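Local coordinates for DSBA-like thioredoxin domain-containing protein (Nitrosomonas europaea, PDB 2IN3) that probably works as a thiol-disulfide oxidoreductase of the DsbA family, FrnE-like subfamily, and is a putative protein disulfide isomerase, at residues 22-27 / 176-181; 59-64 / 83-88; 69-72 / 78-81; 87-92 / 120-125; 112-117 / 133-138. All blocks are in the same frame, centred on the assembly; numbering follows the deposited sequence.

In the fold
Contact 1 spans the longest loop. It joins helix 19-35, near the N terminus, to the start of strand 179-184 in the central sheet. The other four contacts all fall within that loop, in a mainly helical part of the chain. Contact 2 ties helix 58-75 to the loop that follows it. Contact 3 lies within contact 2 and brings the later part of the same helix against the start of that loop. Contact 4 begins where contact 2 ends, sharing E87 and G88, and carries the loop onto the end of helix 111-123. Contact 5 crosses contact 4 in the sequence and packs helix 111-123 against helix 132-141. Contacts 3, 4 and 5 all touch W22 of contact 1.

Contact 1 (22-27 / 176-181); sequences WGFAPV and GFPALV
F24 on helix 19-35 packs against P178, in the loop just before strand 179-184, and against L180, on the strand. This is the thioredoxin fold: the helix that starts with the CxxC sequence lies beside the loop carrying the cis-proline. The peptide bond before P178 is indeed cis, and the P178 side chain touches the residues of the CxxC sequence, C18 and C21. That placement is consistent with a redox site of the DsbA type, in which the cis-proline faces the cysteines.

The F24 side chain bridges the gap between helix and strand. Its CG is anti to the backbone N (chi1 -167°), which swings the ring out from the helix. P178 sits over one face of the ring. Its CG makes a CH-pi contact, 4.2 Å from the centroid of the F24 ring and 27° off the ring normal. The approach is over the root of the ring rather than its far end, since P178 CG is 3.8 Å from F24 CG. The opposite face is taken by V27, whose CB stands above the rim. The ring is thus held between the helix's own next turn and the proline.

Y195 and L201 also touch F24, and the touching residues are buried. On the strand, L180 has its CG beside the backbone N (chi1 -78°). It reaches the outer edge of the ring, with L180 CD1 4.0 Å from F24 CZ.

Contact 2 (59-64 / 83-88); sequences EKRAQI and NALPEG
The guanidinium of R61 turns its edge, not a face, to the loop at A84 and L85. A84 O lies in the plane of the group and takes a nearly straight bond from R61 NH2, at 2.8 Å and 170°. L85 O is tilted somewhat out of that plane. It accepts from R61 NE at 2.8 Å, with a bent angle of 144°. A weak third bond joins R61 NE to A84 O. One side chain thus grips two successive carbonyls, which holds the rotation of the guanidinium and ties helix to loop.

R61 reaches this far because its chain is extended from CG to NE, with CG anti to the backbone N (chi1 177°). It slides past L85 in the opposite direction, with R61 NE 3.8 Å from L85 CB. One turn along the helix, the side chains of I64 and L85 cross at about a right angle. The touching branches are I64 CG2 and L85 CD1, 3.8 Å apart.

The contact joins the early part of helix 58-75 to the loop leading toward helix 94-106. A84 and L85 also lie on L65 and W68 of helix 58-75. Y91, further along the loop, touches both I64 and L85.

Contact 3 (69-72 / 78-81); sequences HSVH and PFTF. With EDO (1,2-ethanediol), chain D.
H69 and F81 lie almost perfectly parallel, in an offset stack of an imidazole on a phenyl ring. Their planes differ by 3° and their centroids are 3.9 Å apart. The CB of H69 points away from the loop, but its ring comes back over it. F81 CE1 lies over the centre of the imidazole. The other face of F81 is covered by F79 CB, so the phenyl ring is layered between a histidine and F79, two residues back in the loop.

F79 meets the helix differently. V71 CG1 lies in the plane of the F79 ring at its edge, 3.5 Å from F79 CZ. V71 CG1 is anti to the backbone N (chi1 172°), which turns this branch to the ring. In the DsbA-type fold a helical region is built into the thioredoxin domain, and helix 58-75 belongs to it. F79 stacks on W68 of that helix and makes edge-to-face pairs with W22 of helix 19-35 and Y123 of helix 111-123.

H72 CB packs on F79 CD2 at 3.8 Å, while H72 ND1 is hydrogen-bonded to Q77 O. S70 OG is bonded to H66 O and, at 2.9 Å, to O1 of an ethanediol, probably from the crystallisation liquor.

Contact 4 (87-92 / 120-125); sequences EGFIYD and RAFYVG. With EDO (1,2-ethanediol), chain C.
F122 sets the edge of its ring against both F89 and Y91. It makes an offset edge-to-face pair with Y91, the edge of F122 toward the face of Y91. The centroids are 5.9 Å apart and the planes stand at 83°. F122 CZ is 4.0 Å from Y91 CE1. At another point of the F122 rim, CE1 is 3.6 Å from F89 CZ. F122 has CG anti to the backbone N (chi1 -179°), which carries its ring out from the helix. The side chains of F122 and F89 cross obliquely.

The polar link between the segments runs through water. The hydroxyls of Y91 and Y123 are too far apart to bond directly. One water joins them: it donates to Y91 OH at 2.6 Å and accepts from Y123 OH at 2.8 Å. This water lies at the edge of the Y123 ring, in its plane. Y91 OH is also hydrogen-bonded to M17 O.

Separately, R120 holds an ethanediol, probably from the crystallisation liquor, by bonds from R120 NE to O1 (2.9 Å) and R120 NH2 to O2 (2.7 Å).

Y91 is the centre of an inverse gamma turn. Just after it, D92 OD1 accepts from E94 N, at the entry to helix 94-106. The contact thus sets this loop against the C-terminal end of helix 111-123, where Y123 meets W22 of helix 19-35 and W68 of helix 58-75.

Contact 5 (112-117 / 133-138); sequences FPFFAA and AILKKL
F114 projects from helix 111-123 and sets the rim of its ring into the hollow formed by the L135 carbonyl and side chain and by L138 CB. Its CG is anti to the backbone N (chi1 -172°), which carries the ring outward across the gap. The leading corner is CE1, 3.8 Å from L138 CB. The ring presents its edge to the backbone: L135 O lies in the plane of the ring, 3.6 Å from F114 CE1. The next rim atom, F114 CZ, comes 4.3 Å from L135 CD2.

L138 is the bump in the reverse direction. It crosses F114 at about a right angle and rests on the small side chain and backbone of A117. L138 CD1 lies 3.8 Å from A117 O, and L138 CD2 faces A117 CB.

The two helices belong to the helical part of this DsbA-like thioredoxin protein. Their segments run nearer antiparallel than parallel, at 135°, with axes 10.5 Å apart at closest. They come together near A117 and L138, where the alanine leaves room for the leucine. F114 continues into a wider apolar layer with V100 and V103 of helix 94-106, while L135 packs on F149 and F153 of helix 146-154.

Contact 1 (22-27 / 176-181)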
# COMPACT_ATOMS: atom_id res chain seq x y z
N TRP A 22 5.95 -3.83 1.17
CA TRP A 22 7.25 -3.13 1.26
C TRP A 22 8.33 -3.84 0.41
O TRP A 22 9.13 -3.19 -0.25
CB TRP A 22 7.66 -3.04 2.71
CG TRP A 22 8.96 -2.36 3.06
CD1 TRP A 22 9.91 -2.81 3.95
CD2 TRP A 22 9.38 -1.04 2.67
NE1 TRP A 22 10.91 -1.87 4.11
CE2 TRP A 22 10.61 -0.77 3.33
CE3 TRP A 22 8.85 -0.07 1.81
CZ2 TRP A 22 11.32 0.43 3.16
CZ3 TRP A 22 9.55 1.14 1.66
CH2 TRP A 22 10.77 1.36 2.32
N GLY A 23 8.34 -5.18 0.41
CA GLY A 23 9.28 -5.90 -0.48
C GLY A 23 9.08 -5.51 -1.95
O GLY A 23 10.03 -5.47 -2.74
N PHE A 24 7.84 -5.22 -2.30
CA PHE A 24 7.42 -4.99 -3.68
C PHE A 24 7.53 -3.51 -4.05
O PHE A 24 7.37 -3.16 -5.23
CB PHE A 24 5.96 -5.44 -3.79
CG PHE A 24 5.42 -5.57 -5.20
CD1 PHE A 24 5.87 -6.58 -6.02
CD2 PHE A 24 4.45 -4.67 -5.67
CE1 PHE A 24 5.34 -6.74 -7.32
CE2 PHE A 24 3.89 -4.82 -6.95
CZ PHE A 24 4.34 -5.87 -7.77
N ALA A 25 7.79 -2.64 -3.07
CA ALA A 25 7.85 -1.19 -3.38
C ALA A 25 8.79 -0.83 -4.57
O ALA A 25 8.41 -0.04 -5.44
CB ALA A 25 8.12 -0.33 -2.14
N PRO A 26 10.02 -1.42 -4.62
CA PRO A 26 10.86 -1.13 -5.79
C PRO A 26 10.27 -1.61 -7.13
O PRO A 26 10.56 -1.03 -8.17
CB PRO A 26 12.16 -1.90 -5.49
CG PRO A 26 12.21 -1.96 -3.99
CD PRO A 26 10.76 -2.24 -3.63
N VAL A 27 9.48 -2.69 -7.10
CA VAL A 27 8.93 -3.28 -8.32
C VAL A 27 7.81 -2.38 -8.85
O VAL A 27 7.76 -2.01 -10.03
CB VAL A 27 8.37 -4.70 -8.04
CG1 VAL A 27 7.72 -5.30 -9.32
CG2 VAL A 27 9.48 -5.60 -7.48
N GLY A 176 -4.53 -12.47 -2.01
CA GLY A 176 -3.14 -12.27 -1.66
C GLY A 176 -2.75 -10.84 -1.93
O GLY A 176 -3.35 -10.19 -2.79
N PHE A 177 -1.77 -10.34 -1.19
CA PHE A 177 -1.34 -8.94 -1.33
C PHE A 177 0.17 -8.94 -1.32
O PHE A 177 0.75 -9.81 -0.66
CB PHE A 177 -1.91 -8.10 -0.20
CG PHE A 177 -3.40 -8.17 -0.12
CD1 PHE A 177 -4.18 -7.17 -0.68
CD2 PHE A 177 -4.03 -9.30 0.45
CE1 PHE A 177 -5.58 -7.25 -0.64
CE2 PHE A 177 -5.42 -9.41 0.49
CZ PHE A 177 -6.21 -8.38 -0.07
N PRO A 178 0.80 -8.02 -2.07
CA PRO A 178 0.20 -6.99 -2.93
C PRO A 178 -0.53 -7.63 -4.13
O PRO A 178 -0.19 -8.75 -4.49
CB PRO A 178 1.43 -6.23 -3.47
CG PRO A 178 2.56 -7.22 -3.39
CD PRO A 178 2.28 -8.00 -2.13
N ALA A 179 -1.52 -6.96 -4.70
CA ALA A 179 -2.19 -7.49 -5.87
C ALA A 179 -2.22 -6.40 -6.91
O ALA A 179 -2.15 -5.22 -6.58
CB ALA A 179 -3.59 -7.97 -5.55
N LEU A 180 -2.30 -6.81 -8.17
CA LEU A 180 -2.39 -5.85 -9.26
C LEU A 180 -3.56 -6.27 -10.13
O LEU A 180 -3.67 -7.46 -10.50
CB LEU A 180 -1.10 -5.86 -10.09
CG LEU A 180 0.10 -5.11 -9.46
CD1 LEU A 180 1.33 -5.32 -10.32
CD2 LEU A 180 -0.14 -3.63 -9.33
N VAL A 181 -4.40 -5.31 -10.44
CA VAL A 181 -5.59 -5.52 -11.27
C VAL A 181 -5.66 -4.42 -12.32
O VAL A 181 -5.58 -3.23 -11.98
CB VAL A 181 -6.91 -5.50 -10.42
CG1 VAL A 181 -8.15 -5.49 -11.34
CG2 VAL A 181 -6.96 -6.69 -9.50

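Contact 2 (59-64 / 83-88)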
# COMPACT_ATOMS: atom_id res chain seq x y z
N GLU A 59 2.44 -15.53 19.02
CA GLU A 59 2.51 -16.44 17.86
C GLU A 59 2.34 -15.70 16.56
O GLU A 59 3.07 -15.95 15.58
CB GLU A 59 1.39 -17.49 17.95
CG GLU A 59 1.79 -18.77 18.62
CD GLU A 59 0.59 -19.52 19.19
OE1 GLU A 59 -0.55 -19.21 18.79
OE2 GLU A 59 0.79 -20.41 20.04
N LYS A 60 1.38 -14.78 16.56
CA LYS A 60 1.12 -13.95 15.38
C LYS A 60 2.29 -13.01 15.13
O LYS A 60 2.72 -12.82 13.99
CB LYS A 60 -0.23 -13.19 15.53
CG LYS A 60 -0.57 -12.24 14.36
CD LYS A 60 -0.65 -12.95 13.00
CE LYS A 60 -1.77 -14.00 12.99
NZ LYS A 60 -1.69 -14.94 11.82
N ARG A 61 2.84 -12.43 16.20
CA ARG A 61 4.02 -11.56 16.04
C ARG A 61 5.20 -12.34 15.42
O ARG A 61 5.89 -11.83 14.55
CB ARG A 61 4.41 -10.97 17.41
CG ARG A 61 5.66 -10.11 17.41
CD ARG A 61 6.07 -9.70 18.87
NE ARG A 61 7.31 -8.94 18.81
CZ ARG A 61 8.53 -9.48 18.88
NH1 ARG A 61 8.68 -10.80 19.07
NH2 ARG A 61 9.61 -8.71 18.77
N ALA A 62 5.43 -13.56 15.87
CA ALA A 62 6.53 -14.37 15.30
C ALA A 62 6.30 -14.68 13.82
O ALA A 62 7.24 -14.70 13.03
CB ALA A 62 6.74 -15.64 16.10
N GLN A 63 5.05 -14.93 13.44
CA GLN A 63 4.73 -15.15 12.02
C GLN A 63 5.08 -13.92 11.22
O GLN A 63 5.68 -14.02 10.15
CB GLN A 63 3.26 -15.49 11.82
CG GLN A 63 2.89 -16.82 12.39
CD GLN A 63 1.41 -17.15 12.23
OE1 GLN A 63 0.53 -16.34 12.56
NE2 GLN A 63 1.14 -18.35 11.76
N ILE A 64 4.70 -12.76 11.72
CA ILE A 64 4.93 -11.51 11.00
C ILE A 64 6.44 -11.26 10.84
O ILE A 64 6.92 -10.93 9.75
CB ILE A 64 4.21 -10.31 11.70
CG1 ILE A 64 2.69 -10.46 11.61
CG2 ILE A 64 4.69 -8.96 11.12
CD1 ILE A 64 1.90 -9.59 12.60
N ASN A 83 13.95 -4.58 18.91
CA ASN A 83 12.71 -4.14 19.56
C ASN A 83 11.48 -3.96 18.65
O ASN A 83 10.56 -3.22 19.01
CB ASN A 83 12.94 -2.93 20.45
CG ASN A 83 13.91 -3.23 21.58
OD1 ASN A 83 15.12 -3.13 21.42
ND2 ASN A 83 13.37 -3.63 22.73
N ALA A 84 11.46 -4.65 17.51
CA ALA A 84 10.30 -4.70 16.61
C ALA A 84 9.03 -5.14 17.33
O ALA A 84 9.06 -6.01 18.23
CB ALA A 84 10.58 -5.64 15.43
N LEU A 85 7.91 -4.52 16.94
CA LEU A 85 6.59 -4.92 17.42
C LEU A 85 6.55 -5.24 18.91
O LEU A 85 6.32 -6.40 19.28
CB LEU A 85 6.07 -6.12 16.59
CG LEU A 85 5.98 -5.88 15.07
CD1 LEU A 85 5.71 -7.18 14.29
CD2 LEU A 85 4.91 -4.85 14.74
N PRO A 86 6.76 -4.22 19.78
CA PRO A 86 6.83 -4.44 21.23
C PRO A 86 5.49 -4.91 21.75
O PRO A 86 4.47 -4.62 21.13
CB PRO A 86 7.11 -3.04 21.82
CG PRO A 86 7.32 -2.13 20.66
CD PRO A 86 6.86 -2.79 19.42
N GLU A 87 5.47 -5.62 22.87
CA GLU A 87 4.21 -6.12 23.39
C GLU A 87 3.32 -4.94 23.79
O GLU A 87 3.78 -3.97 24.41
CB GLU A 87 4.41 -7.16 24.52
CG GLU A 87 4.27 -6.65 25.94
CD GLU A 87 2.82 -6.66 26.44
OE1 GLU A 87 1.89 -6.84 25.61
OE2 GLU A 87 2.61 -6.47 27.67
N GLY A 88 2.05 -5.02 23.42
CA GLY A 88 1.13 -3.94 23.66
C GLY A 88 0.82 -3.25 22.35
O GLY A 88 -0.17 -2.53 22.24

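Contact 3 (69-72 / 78-81)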
# COMPACT_ATOMS: atom_id res chain seq x y z
N HIS A 69 11.82 -10.99 7.85
CA HIS A 69 13.07 -11.63 7.47
C HIS A 69 13.05 -12.14 6.00
O HIS A 69 13.99 -11.87 5.25
CB HIS A 69 13.40 -12.74 8.45
CG HIS A 69 13.81 -12.24 9.80
ND1 HIS A 69 15.02 -11.63 10.02
CD2 HIS A 69 13.19 -12.29 11.00
CE1 HIS A 69 15.15 -11.34 11.31
NE2 HIS A 69 14.04 -11.72 11.92
N SER A 70 11.99 -12.86 5.60
CA SER A 70 11.87 -13.33 4.21
C SER A 70 11.94 -12.21 3.21
O SER A 70 12.64 -12.34 2.20
CB SER A 70 10.57 -14.12 3.95
OG SER A 70 10.47 -15.20 4.82
N VAL A 71 11.20 -11.13 3.49
CA VAL A 71 11.17 -9.95 2.61
C VAL A 71 12.58 -9.34 2.53
O VAL A 71 13.09 -9.04 1.44
CB VAL A 71 10.16 -8.89 3.11
CG1 VAL A 71 10.31 -7.58 2.28
CG2 VAL A 71 8.75 -9.40 2.97
N HIS A 72 13.19 -9.17 3.69
CA HIS A 72 14.52 -8.56 3.73
C HIS A 72 15.54 -9.35 2.91
O HIS A 72 16.24 -8.78 2.08
CB HIS A 72 15.02 -8.43 5.17
CG HIS A 72 16.36 -7.81 5.25
ND1 HIS A 72 16.61 -6.54 4.77
CD2 HIS A 72 17.54 -8.28 5.72
CE1 HIS A 72 17.89 -6.25 4.95
NE2 HIS A 72 18.47 -7.28 5.53
N PRO A 78 14.77 -2.69 3.75
CA PRO A 78 15.26 -2.66 5.15
C PRO A 78 14.13 -2.86 6.19
O PRO A 78 12.98 -2.47 5.96
CB PRO A 78 15.86 -1.25 5.25
CG PRO A 78 15.00 -0.42 4.28
CD PRO A 78 14.72 -1.34 3.14
N PHE A 79 14.49 -3.45 7.33
CA PHE A 79 13.62 -3.54 8.51
C PHE A 79 14.51 -3.34 9.72
O PHE A 79 15.65 -3.76 9.72
CB PHE A 79 12.98 -4.94 8.64
CG PHE A 79 12.03 -5.31 7.52
CD1 PHE A 79 10.64 -5.22 7.70
CD2 PHE A 79 12.52 -5.82 6.32
CE1 PHE A 79 9.75 -5.61 6.71
CE2 PHE A 79 11.64 -6.19 5.29
CZ PHE A 79 10.27 -6.07 5.47
N THR A 80 13.98 -2.70 10.76
CA THR A 80 14.65 -2.61 12.06
C THR A 80 14.07 -3.69 12.95
O THR A 80 12.91 -3.63 13.34
CB THR A 80 14.48 -1.24 12.70
OG1 THR A 80 14.85 -0.25 11.74
CG2 THR A 80 15.37 -1.10 13.93
N PHE A 81 14.88 -4.71 13.21
CA PHE A 81 14.39 -5.88 13.91
C PHE A 81 14.51 -5.69 15.41
O PHE A 81 13.72 -6.25 16.16
CB PHE A 81 15.15 -7.13 13.46
CG PHE A 81 14.77 -7.59 12.09
CD1 PHE A 81 13.59 -8.24 11.88
CD2 PHE A 81 15.60 -7.32 11.01
CE1 PHE A 81 13.23 -8.65 10.60
CE2 PHE A 81 15.24 -7.74 9.73
CZ PHE A 81 14.06 -8.39 9.53
C1 EDO D . 13.87 -16.67 3.81
O1 EDO D . 13.19 -16.24 5.00
C2 EDO D . 12.85 -17.16 2.80
O2 EDO D . 11.91 -17.91 3.56

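Contact 4 (87-92 / 120-125)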
# COMPACT_ATOMS: atom_id res chain seq x y z
N GLU A 87 5.47 -5.62 22.87
CA GLU A 87 4.21 -6.12 23.39
C GLU A 87 3.32 -4.94 23.79
O GLU A 87 3.78 -3.97 24.41
CB GLU A 87 4.41 -7.16 24.52
CG GLU A 87 4.27 -6.65 25.94
CD GLU A 87 2.82 -6.66 26.44
OE1 GLU A 87 1.89 -6.84 25.61
OE2 GLU A 87 2.61 -6.47 27.67
N GLY A 88 2.05 -5.02 23.42
CA GLY A 88 1.13 -3.94 23.66
C GLY A 88 0.82 -3.25 22.35
O GLY A 88 -0.17 -2.53 22.24
N PHE A 89 1.67 -3.47 21.34
CA PHE A 89 1.45 -2.88 20.04
C PHE A 89 0.15 -3.40 19.44
O PHE A 89 -0.12 -4.61 19.50
CB PHE A 89 2.63 -3.16 19.09
CG PHE A 89 2.47 -2.52 17.76
CD1 PHE A 89 2.65 -1.14 17.61
CD2 PHE A 89 2.09 -3.28 16.66
CE1 PHE A 89 2.48 -0.53 16.36
CE2 PHE A 89 1.91 -2.69 15.41
CZ PHE A 89 2.11 -1.32 15.25
N ILE A 90 -0.64 -2.49 18.89
CA ILE A 90 -1.92 -2.83 18.29
C ILE A 90 -1.78 -2.68 16.77
O ILE A 90 -1.48 -1.59 16.26
CB ILE A 90 -3.08 -1.97 18.84
CG1 ILE A 90 -3.23 -2.20 20.36
CG2 ILE A 90 -4.39 -2.25 18.10
CD1 ILE A 90 -4.34 -1.41 21.01
N TYR A 91 -1.99 -3.77 16.05
CA TYR A 91 -1.74 -3.83 14.62
C TYR A 91 -2.97 -3.35 13.80
O TYR A 91 -3.59 -4.12 13.06
CB TYR A 91 -1.30 -5.26 14.23
CG TYR A 91 -0.35 -5.28 13.06
CD1 TYR A 91 1.02 -5.48 13.24
CD2 TYR A 91 -0.82 -5.08 11.76
CE1 TYR A 91 1.90 -5.49 12.16
CE2 TYR A 91 0.05 -5.07 10.66
CZ TYR A 91 1.40 -5.27 10.88
OH TYR A 91 2.24 -5.26 9.80
N ASP A 92 -3.32 -2.06 13.96
CA ASP A 92 -4.46 -1.45 13.28
C ASP A 92 -4.06 -0.82 11.96
O ASP A 92 -3.42 0.25 11.92
CB ASP A 92 -5.15 -0.40 14.17
CG ASP A 92 -6.39 0.21 13.52
OD1 ASP A 92 -6.90 -0.35 12.51
OD2 ASP A 92 -6.88 1.26 14.00
N ARG A 120 8.26 3.05 5.29
CA ARG A 120 9.60 3.24 5.80
C ARG A 120 9.54 3.65 7.27
O ARG A 120 10.37 3.18 8.09
CB ARG A 120 10.37 4.27 4.96
CG ARG A 120 11.84 4.35 5.26
CD ARG A 120 12.48 5.49 4.45
NE ARG A 120 12.38 5.28 3.00
CZ ARG A 120 11.53 5.90 2.17
NH1 ARG A 120 10.66 6.81 2.63
NH2 ARG A 120 11.56 5.62 0.87
N ALA A 121 8.57 4.51 7.60
CA ALA A 121 8.45 5.03 8.95
C ALA A 121 8.11 3.89 9.90
O ALA A 121 8.53 3.89 11.06
CB ALA A 121 7.41 6.11 9.02
N PHE A 122 7.30 2.95 9.42
CA PHE A 122 6.91 1.79 10.18
C PHE A 122 8.03 0.74 10.27
O PHE A 122 8.50 0.41 11.38
CB PHE A 122 5.65 1.19 9.57
CG PHE A 122 5.13 -0.02 10.31
CD1 PHE A 122 4.82 0.05 11.68
CD2 PHE A 122 4.92 -1.20 9.65
CE1 PHE A 122 4.32 -1.06 12.36
CE2 PHE A 122 4.43 -2.33 10.32
CZ PHE A 122 4.14 -2.26 11.67
N TYR A 123 8.46 0.21 9.13
CA TYR A 123 9.42 -0.91 9.14
C TYR A 123 10.82 -0.54 9.61
O TYR A 123 11.49 -1.33 10.30
CB TYR A 123 9.45 -1.61 7.79
CG TYR A 123 8.14 -2.31 7.49
CD1 TYR A 123 7.68 -3.32 8.33
CD2 TYR A 123 7.36 -1.95 6.39
CE1 TYR A 123 6.47 -3.97 8.08
CE2 TYR A 123 6.12 -2.59 6.14
CZ TYR A 123 5.72 -3.62 6.99
OH TYR A 123 4.54 -4.24 6.80
N VAL A 124 11.25 0.67 9.26
CA VAL A 124 12.59 1.13 9.62
C VAL A 124 12.51 2.05 10.82
O VAL A 124 13.22 1.84 11.80
CB VAL A 124 13.28 1.84 8.42
CG1 VAL A 124 14.72 2.31 8.77
CG2 VAL A 124 13.28 0.90 7.18
N GLY A 125 11.63 3.04 10.76
CA GLY A 125 11.54 4.05 11.81
C GLY A 125 10.94 3.51 13.10
O GLY A 125 11.12 4.10 14.16
C1 EDO C . 15.02 2.70 1.62
O1 EDO C . 14.05 2.94 2.64
C2 EDO C . 14.32 2.61 0.27
O2 EDO C . 13.26 3.56 0.24
O HOH W 1 4.14 -6.45 8.48

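Contact 5 (112-117 / 133-138)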
# COMPACT_ATOMS: atom_id res chain seq x y z
N PHE A 112 1.71 7.54 -4.19
CA PHE A 112 2.75 6.51 -4.05
C PHE A 112 3.91 6.91 -3.10
O PHE A 112 4.34 6.11 -2.25
CB PHE A 112 3.28 6.02 -5.42
CG PHE A 112 2.39 4.98 -6.06
CD1 PHE A 112 1.28 5.37 -6.81
CD2 PHE A 112 2.64 3.62 -5.87
CE1 PHE A 112 0.43 4.39 -7.41
CE2 PHE A 112 1.80 2.64 -6.47
CZ PHE A 112 0.70 3.05 -7.24
N PRO A 113 4.42 8.14 -3.23
CA PRO A 113 5.42 8.62 -2.24
C PRO A 113 4.91 8.58 -0.79
O PRO A 113 5.68 8.19 0.10
CB PRO A 113 5.63 10.07 -2.65
CG PRO A 113 5.38 10.06 -4.11
CD PRO A 113 4.20 9.15 -4.28
N PHE A 114 3.65 8.95 -0.54
CA PHE A 114 3.11 8.90 0.84
C PHE A 114 2.99 7.46 1.39
O PHE A 114 3.33 7.19 2.54
CB PHE A 114 1.75 9.59 0.92
CG PHE A 114 1.22 9.73 2.32
CD1 PHE A 114 1.82 10.62 3.23
CD2 PHE A 114 0.08 9.04 2.72
CE1 PHE A 114 1.32 10.76 4.53
CE2 PHE A 114 -0.41 9.19 4.03
CZ PHE A 114 0.21 10.03 4.92
N PHE A 115 2.52 6.54 0.55
CA PHE A 115 2.41 5.13 0.91
C PHE A 115 3.82 4.62 1.32
O PHE A 115 4.01 3.95 2.36
CB PHE A 115 1.91 4.36 -0.31
CG PHE A 115 1.59 2.91 -0.05
CD1 PHE A 115 0.26 2.52 0.06
CD2 PHE A 115 2.60 1.94 0.07
CE1 PHE A 115 -0.10 1.20 0.29
CE2 PHE A 115 2.24 0.58 0.31
CZ PHE A 115 0.88 0.23 0.42
N ALA A 116 4.80 4.93 0.48
CA ALA A 116 6.20 4.46 0.73
C ALA A 116 6.74 5.10 2.01
O ALA A 116 7.38 4.43 2.80
CB ALA A 116 7.11 4.80 -0.47
N ALA A 117 6.44 6.39 2.23
CA ALA A 117 6.87 7.11 3.42
C ALA A 117 6.34 6.44 4.69
O ALA A 117 7.08 6.31 5.66
CB ALA A 117 6.47 8.62 3.36
N ALA A 133 -0.69 11.78 14.48
CA ALA A 133 0.51 12.56 14.75
C ALA A 133 1.63 12.13 13.81
O ALA A 133 2.30 12.97 13.19
CB ALA A 133 0.93 12.42 16.22
N ILE A 134 1.80 10.82 13.66
CA ILE A 134 2.78 10.27 12.76
C ILE A 134 2.45 10.55 11.29
O ILE A 134 3.31 11.04 10.53
CB ILE A 134 3.01 8.75 13.03
CG1 ILE A 134 3.44 8.53 14.50
CG2 ILE A 134 4.02 8.16 12.05
CD1 ILE A 134 4.73 9.25 14.90
N LEU A 135 1.21 10.27 10.89
CA LEU A 135 0.78 10.42 9.50
C LEU A 135 0.89 11.87 8.97
O LEU A 135 1.33 12.07 7.83
CB LEU A 135 -0.64 9.87 9.31
CG LEU A 135 -0.78 8.34 9.51
CD1 LEU A 135 -2.25 7.91 9.53
CD2 LEU A 135 0.02 7.52 8.46
N LYS A 136 0.48 12.85 9.78
CA LYS A 136 0.52 14.26 9.36
C LYS A 136 1.95 14.76 9.16
O LYS A 136 2.24 15.57 8.26
CB LYS A 136 -0.29 15.15 10.33
CG LYS A 136 0.38 15.37 11.68
CD LYS A 136 -0.53 16.17 12.61
CE LYS A 136 0.16 16.49 13.95
NZ LYS A 136 -0.90 16.91 14.93
N LYS A 137 2.86 14.27 9.98
CA LYS A 137 4.27 14.58 9.83
C LYS A 137 4.79 14.10 8.46
O LYS A 137 5.49 14.84 7.77
CB LYS A 137 5.04 13.98 11.00
CG LYS A 137 6.49 14.38 11.11
CD LYS A 137 7.11 13.82 12.40
CE LYS A 137 7.20 12.28 12.38
NZ LYS A 137 7.99 11.73 13.54
N LEU A 138 4.41 12.88 8.07
CA LEU A 138 4.83 12.33 6.78
C LEU A 138 4.28 13.13 5.60
O LEU A 138 5.00 13.36 4.60
CB LEU A 138 4.50 10.81 6.68
CG LEU A 138 5.18 9.92 7.73
CD1 LEU A 138 4.68 8.48 7.67
CD2 LEU A 138 6.67 9.94 7.55